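Local coordinates for uncharacterized protein (Aeromonas hydrophila J-1, PDB 6R1J) that is the AhlC component of a tripartite alpha-pore forming toxin, probably acting with its two partner proteins to perforate target membranes, here in a soluble mutant form, at residues 226-231 with 256-261. The protein carries 3 engineered substitutions. Numbering follows the deposited sequence.
Sequences SLLGGD and TEVRTL
Glu257 lies against Leu227 and Leu228 where helix 244-264 packs nearly antiparallel on the C-terminal part of helix 163-236; the axes of the two segments approach to 9.2 Å, at 161°. Glu257 CA sits 5.5 Å from Leu228 CA, and the aliphatic start of the glutamate side chain packs on Leu228, with Glu257 CB resting 4.0 Å from Leu228 CB. A bend at chi2 (-64°) folds the carboxylate back over Leu227, whose side chain crosses it at a slant: Leu227 CB is 3.8 Å from Glu257 CD, and Leu227 CD1 comes near both carboxylate oxygens. Leu228 carries the apolar half. Its CG stands anti to the backbone N (chi1 171°), which carries both methyls past Glu257 to a single branch of Val258, Leu228 CD1 lying 3.9 Å from Val258 CG2 and Leu228 CD2 only slightly farther; Leu228 CD2 meets Leu261 CD1 more loosely, at 4.4 Å. Phe58 and Leu62 of helix 28-70 also touch Leu228, so this side belongs to the core of the helical bundle. One turn after Leu227, Asp231 crosses Glu257 at about a right angle and brings OD2 to 3.6 Å from Glu257 CG. The two acids come close as well, Asp231 OD2 lying 4.4 Å from Glu257 OE2. Both of these oxygens form salt bridges to Lys152 of the second subunit, another copy of the protein, whose ammonium group is shared between the two helices. The contact thus has an apolar side turned into the chain's own bundle and an acidic side turned to a neighbouring subunit. Two carboxylates so near each other would be expected to repel, and the shared lysine probably offsets that repulsion, tying the pairing of these helices to the subunit interface.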
# COMPACT_ATOMS: atom_id res chain seq x y z
N SER A 226 17.15 31.32 -16.45
CA SER A 226 16.89 31.56 -17.89
C SER A 226 16.00 32.80 -18.08
O SER A 226 16.21 33.60 -19.00
CB SER A 226 16.32 30.31 -18.58
OG SER A 226 16.12 30.61 -19.94
N LEU A 227 14.96 32.96 -17.28
CA LEU A 227 14.11 34.16 -17.38
C LEU A 227 14.96 35.41 -17.06
O LEU A 227 14.83 36.42 -17.76
CB LEU A 227 12.92 34.02 -16.42
CG LEU A 227 11.92 32.90 -16.68
CD1 LEU A 227 10.90 32.85 -15.54
CD2 LEU A 227 11.24 33.08 -18.02
N LEU A 228 15.86 35.31 -16.07
CA LEU A 228 16.76 36.42 -15.66
C LEU A 228 17.63 36.81 -16.86
O LEU A 228 17.70 38.02 -17.17
CB LEU A 228 17.62 35.97 -14.49
CG LEU A 228 18.75 36.91 -14.08
CD1 LEU A 228 18.20 38.27 -13.65
CD2 LEU A 228 19.54 36.31 -12.94
N GLY A 229 18.22 35.82 -17.55
CA GLY A 229 19.01 35.99 -18.78
C GLY A 229 18.26 36.77 -19.83
O GLY A 229 18.87 37.65 -20.48
N GLY A 230 16.98 36.47 -20.02
CA GLY A 230 16.13 37.09 -21.04
C GLY A 230 15.86 38.56 -20.72
O GLY A 230 15.89 39.42 -21.63
N ASP A 231 15.59 38.86 -19.45
CA ASP A 231 15.42 40.26 -19.00
C ASP A 231 16.72 41.03 -19.29
O ASP A 231 16.64 42.10 -19.91
CB ASP A 231 15.03 40.29 -17.52
CG ASP A 231 13.60 39.85 -17.27
OD1 ASP A 231 12.78 40.07 -18.18
OD2 ASP A 231 13.31 39.37 -16.15
N THR A 256 13.15 41.03 -9.95
CA THR A 256 12.12 40.05 -9.48
C THR A 256 12.68 38.62 -9.62
O THR A 256 12.44 37.79 -8.70
CB THR A 256 10.75 40.16 -10.16
OG1 THR A 256 10.79 39.69 -11.51
CG2 THR A 256 10.17 41.56 -10.11
N GLU A 257 13.43 38.33 -10.68
CA GLU A 257 13.93 36.95 -10.93
C GLU A 257 15.05 36.68 -9.94
O GLU A 257 15.08 35.57 -9.37
CB GLU A 257 14.36 36.76 -12.40
CG GLU A 257 13.23 37.02 -13.40
CD GLU A 257 12.04 36.08 -13.31
OE1 GLU A 257 12.11 35.09 -12.57
OE2 GLU A 257 11.01 36.36 -13.93
N VAL A 258 15.94 37.66 -9.72
CA VAL A 258 17.04 37.51 -8.72
C VAL A 258 16.43 37.18 -7.37
O VAL A 258 16.95 36.30 -6.70
CB VAL A 258 17.93 38.76 -8.62
CG1 VAL A 258 18.86 38.67 -7.42
CG2 VAL A 258 18.71 38.95 -9.89
N ARG A 259 15.38 37.89 -6.96
CA ARG A 259 14.73 37.65 -5.64
C ARG A 259 14.04 36.29 -5.65
O ARG A 259 13.97 35.63 -4.61
CB ARG A 259 13.78 38.81 -5.33
CG ARG A 259 14.61 40.05 -5.00
CD ARG A 259 13.85 41.26 -4.53
NE ARG A 259 14.87 42.21 -4.09
CZ ARG A 259 14.69 43.51 -4.12
NH1 ARG A 259 13.57 43.97 -4.61
NH2 ARG A 259 15.64 44.33 -3.71
N THR A 260 13.47 35.88 -6.78
CA THR A 260 12.91 34.51 -6.91
C THR A 260 14.02 33.50 -6.60
O THR A 260 13.77 32.58 -5.84
CB THR A 260 12.18 34.32 -8.24
OG1 THR A 260 11.18 35.33 -8.26
CG2 THR A 260 11.53 32.95 -8.36
N LEU A 261 15.21 33.63 -7.16
CA LEU A 261 16.29 32.64 -6.88
C LEU A 261 16.56 32.54 -5.37
O LEU A 261 16.83 31.43 -4.85
CB LEU A 261 17.58 33.12 -7.52
CG LEU A 261 17.71 32.97 -9.02
CD1 LEU A 261 19.00 33.63 -9.47
CD2 LEU A 261 17.67 31.50 -9.43